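Local coordinates for oxidase/hydroxylase (PDB 4XCB) that carries out oxidative cyclization in orthosomycin biosynthesis, probably as a 2-oxoglutarate-dependent oxygenase of the phytanoyl-CoA dioxygenase family, and binds hygromycin B, at the interface of chains A and B and the interface of chains A and C. Sequence-based numbering; all coordinates share one arbitrary frame. Chains: chain A/B/C, oxidase/hydroxylase.

Chain A meets two neighbours in the deposited assembly of four copies, through separate parts of its surface. Contact 1, with chain B, uses the segment that leaves the 3-10 helix 162-164, set against helix 9-18 and the strands 128-130 and 133-135. Contact 2, with chain C, joins helix 72-82 and the start of strand 86-96 to a loop of the partner. The centres of the C-alpha atoms of contact 1 and contact 2 lie about 30 Å apart. The two have no residue in common. Each interface is two-fold symmetric, so together they could build a tetramer, although the structure alone does not show that this forms in solution.

Contact 1: the interface of chains A and B. Residues chain A 164-167; chain B 12, 16, 129, 134, 164.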
# COMPACT_ATOMS: atom_id res chain seq x y z
N LYS A 164 -0.76 9.53 7.55
CA LYS A 164 -0.12 8.46 6.79
C LYS A 164 1.13 7.94 7.51
O LYS A 164 1.97 7.28 6.90
CB LYS A 164 0.23 8.92 5.37
CG LYS A 164 -0.97 9.36 4.54
CD LYS A 164 -0.57 9.69 3.11
CE LYS A 164 -1.77 10.06 2.24
NZ LYS A 164 -1.32 10.57 0.91
N ALA A 165 1.23 8.23 8.80
CA ALA A 165 2.38 7.82 9.60
C ALA A 165 2.53 6.31 9.66
O ALA A 165 1.54 5.58 9.83
CB ALA A 165 2.28 8.39 11.01
N ASN A 166 3.76 5.83 9.51
CA ASN A 166 4.03 4.39 9.66
C ASN A 166 4.60 4.02 11.03
O ASN A 166 4.67 2.84 11.37
CB ASN A 166 5.00 3.91 8.58
CG ASN A 166 4.39 3.87 7.21
OD1 ASN A 166 3.42 3.13 6.97
ND2 ASN A 166 4.96 4.62 6.28
N PHE A 167 4.99 5.02 11.81
CA PHE A 167 5.52 4.79 13.14
C PHE A 167 4.59 5.39 14.18
O PHE A 167 3.92 6.38 13.90
CB PHE A 167 6.91 5.43 13.32
CG PHE A 167 7.97 4.91 12.38
CD1 PHE A 167 8.58 3.68 12.60
CD2 PHE A 167 8.36 5.67 11.29
CE1 PHE A 167 9.57 3.23 11.75
CE2 PHE A 167 9.36 5.21 10.43
CZ PHE A 167 9.95 3.99 10.66
N LEU B 12 12.87 9.32 12.79
CA LEU B 12 12.30 8.46 11.76
C LEU B 12 10.84 8.80 11.53
O LEU B 12 10.37 8.81 10.39
CB LEU B 12 12.42 6.99 12.15
CG LEU B 12 13.80 6.38 11.91
CD1 LEU B 12 13.85 4.95 12.43
CD2 LEU B 12 14.14 6.45 10.44
N ASP B 16 9.53 10.12 8.00
CA ASP B 16 8.42 9.38 7.39
C ASP B 16 7.26 10.31 7.05
O ASP B 16 6.77 10.34 5.91
CB ASP B 16 7.95 8.25 8.31
CG ASP B 16 6.67 7.60 7.81
OD1 ASP B 16 6.63 7.20 6.62
OD2 ASP B 16 5.72 7.54 8.60
N TYR B 129 7.36 1.06 3.16
CA TYR B 129 7.59 0.79 4.57
C TYR B 129 7.24 -0.66 4.85
O TYR B 129 6.18 -1.13 4.41
CB TYR B 129 6.75 1.71 5.45
CG TYR B 129 6.77 1.32 6.91
CD1 TYR B 129 5.79 0.47 7.45
CD2 TYR B 129 7.78 1.77 7.75
CE1 TYR B 129 5.81 0.12 8.79
CE2 TYR B 129 7.81 1.41 9.08
CZ TYR B 129 6.83 0.59 9.60
OH TYR B 129 6.87 0.23 10.92
N LEU B 134 11.87 1.97 6.88
CA LEU B 134 11.63 2.73 5.68
C LEU B 134 12.48 2.18 4.56
O LEU B 134 13.64 1.79 4.77
CB LEU B 134 11.94 4.21 5.90
CG LEU B 134 10.99 4.94 6.84
CD1 LEU B 134 11.60 6.29 7.20
CD2 LEU B 134 9.63 5.12 6.18
N LYS B 164 4.02 11.61 -0.46
CA LYS B 164 3.04 10.50 -0.44
C LYS B 164 1.76 10.87 -1.20
O LYS B 164 0.69 10.25 -1.01
CB LYS B 164 2.70 10.08 1.00
CG LYS B 164 3.91 9.52 1.78
CD LYS B 164 3.56 9.22 3.23
CE LYS B 164 4.67 8.48 3.97
NZ LYS B 164 4.35 8.36 5.42
O HOH W 1 5.76 7.80 11.10
O HOH W 2 5.57 1.25 13.37
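The 3-10 helix 162-164 and the residues after it, in the double-stranded beta-helix oxygenase of the PhyH family, carry this two-fold contact, in which A:Lys164 and B:Lys164 run past each other in opposite directions. Both side chains are extended beyond CG, and each side-chain amine nitrogen reaches the other lysine's backbone carbonyl, A:Lys164 NZ lying 2.8 Å from B:Lys164 O and above the carbonyl plane. B:Lys164 NZ returns the bond to A:Lys164 O at 3.0 Å and also forms a salt bridge with B:Asp16 OD1 in its own chain.

B:Asp16, on helix 9-18, crosses A:Asn166 at about a right angle and takes two of its N-H groups, one on each oxygen. The backbone N of A:Asn166 gives a nearly straight bond to B:Asp16 OD2 at 2.8 Å. The side-chain amide A:Asn166 ND2 meets B:Asp16 OD1 at 3.1 Å; both arrive on the syn side but out of the carboxylate plane. A:Asn166 ND2 and B:Lys164 NZ reach OD1 from opposite faces and, with the bond to OD2, probably restrict the carboxylate's rotation.

The amide of A:Asn166 stacks on B:Tyr129, its plane only 5° from the ring's, and CB sits over the ring centre, 3.5 Å from the centroid. A:Phe167 turns almost perpendicular to the same tyrosine (84°), edge to face, with CE1 3.7 Å from B:Tyr129 CE2. Its CE2 corner packs against B:Leu12 CB and B:Leu134 CG. One water bridges A:Phe167 N to B:Asp16 OD2, and another joins A:Asn166 O to the tyrosine hydroxyl.

Contact 2: the interface of chains A and C. Residues chain A 79, 85-88, 230; chain C 241, 245.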
# COMPACT_ATOMS: atom_id res chain seq x y z
N ARG A 79 -18.56 12.85 0.32
CA ARG A 79 -18.63 11.77 -0.67
C ARG A 79 -17.35 11.63 -1.47
O ARG A 79 -16.96 10.51 -1.85
CB ARG A 79 -19.80 12.00 -1.62
CG ARG A 79 -21.14 11.86 -0.99
CD ARG A 79 -22.20 11.88 -2.05
NE ARG A 79 -23.51 11.96 -1.43
CZ ARG A 79 -24.09 10.95 -0.80
NH1 ARG A 79 -23.49 9.76 -0.73
NH2 ARG A 79 -25.29 11.12 -0.26
N PRO A 85 -21.03 3.99 -0.15
CA PRO A 85 -22.38 4.27 0.35
C PRO A 85 -22.26 4.79 1.77
O PRO A 85 -21.57 4.19 2.58
CB PRO A 85 -23.09 2.91 0.27
CG PRO A 85 -22.31 2.13 -0.74
CD PRO A 85 -20.88 2.60 -0.61
N LEU A 86 -22.92 5.90 2.05
CA LEU A 86 -22.67 6.71 3.23
C LEU A 86 -23.67 6.51 4.36
O LEU A 86 -24.87 6.31 4.12
CB LEU A 86 -22.69 8.18 2.83
CG LEU A 86 -21.66 9.18 3.35
CD1 LEU A 86 -20.25 8.60 3.43
CD2 LEU A 86 -21.72 10.37 2.41
N ARG A 87 -23.17 6.63 5.58
CA ARG A 87 -24.01 6.67 6.77
C ARG A 87 -23.54 7.78 7.70
O ARG A 87 -22.34 8.03 7.82
CB ARG A 87 -23.99 5.30 7.46
CG ARG A 87 -24.89 5.20 8.66
CD ARG A 87 -24.68 3.87 9.39
NE ARG A 87 -25.72 3.73 10.40
CZ ARG A 87 -25.81 2.73 11.26
NH1 ARG A 87 -24.92 1.75 11.27
NH2 ARG A 87 -26.82 2.71 12.13
N LEU A 88 -24.48 8.47 8.33
CA LEU A 88 -24.16 9.44 9.37
C LEU A 88 -23.82 8.73 10.67
O LEU A 88 -24.65 7.97 11.20
CB LEU A 88 -25.35 10.39 9.56
CG LEU A 88 -25.22 11.39 10.71
CD1 LEU A 88 -24.15 12.42 10.43
CD2 LEU A 88 -26.56 12.08 10.97
N THR A 230 -21.85 2.58 5.13
CA THR A 230 -23.08 2.06 5.70
C THR A 230 -22.88 0.89 6.64
O THR A 230 -23.76 0.60 7.45
CB THR A 230 -24.07 1.63 4.61
OG1 THR A 230 -23.44 0.68 3.73
CG2 THR A 230 -24.52 2.83 3.82
N GLU C 241 -27.37 3.20 0.02
CA GLU C 241 -27.48 4.15 1.12
C GLU C 241 -28.88 4.76 1.10
O GLU C 241 -29.47 4.93 0.03
CB GLU C 241 -26.42 5.25 1.03
CG GLU C 241 -26.63 6.21 -0.11
CD GLU C 241 -25.72 7.44 -0.02
OE1 GLU C 241 -24.49 7.28 0.09
OE2 GLU C 241 -26.26 8.57 -0.06
N LEU C 245 -29.47 8.84 5.29
CA LEU C 245 -28.13 8.37 5.72
C LEU C 245 -28.16 7.61 7.06
O LEU C 245 -27.19 7.64 7.83
CB LEU C 245 -27.16 9.55 5.81
CG LEU C 245 -26.63 10.18 4.52
CD1 LEU C 245 -25.32 10.93 4.79
CD2 LEU C 245 -26.44 9.14 3.43
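With CG of C:Glu241 set between its own backbone N and carbonyl carbon (chi1 70°) and the chain extended beyond it, the carboxylate is carried towards A:Arg79, which comes from the opposite direction. The arginine, on helix 72-82, has CG beside its backbone N (chi1 -68°) and runs extended from CG to NE, delivering its guanidinium to the acid. This is an intersubunit salt bridge between a helix of one oxygenase subunit and a loop of the other.

The grip is end-on, one terminal nitrogen to each oxygen. C:Glu241 OE2 accepts from A:Arg79 NH2 at 2.7 Å through its syn lone pair, tilted from the guanidinium plane, whereas A:Arg79 NH1 reaches C:Glu241 OE1 at 2.8 Å. That second oxygen lies nearly in the guanidinium plane, but the two flat groups are twisted by 35°, so the pairing is not fully coplanar. A:Arg79 NH1 also comes within 3.1 Å of C:Glu241 OE2, a longer second hydrogen bond.

C:Glu241 OE1 takes another donor, the backbone N of A:Leu86 at 2.9 Å, which approaches from above the carboxylate plane. The glutamate therefore ties helix 72-82 to the first residue of strand 86-96. From within chain A, A:Leu86 CD2 covers one face of the guanidinium near its rim and probably helps hold the group in position. Were C:Glu241 replaced by an alanine, the charge of A:Arg79 and the N-H of A:Leu86 would probably lose their partner across the interface, and the guanidinium would be freer to turn.

C:Leu245, in the same loop region of the partner, packs its CD2 on A:Leu86 CB at 3.9 Å. The backbone joins in further along the strand: A:Leu88 N donates to C:Leu245 O at 2.9 Å, in the carbonyl plane and nearly straight.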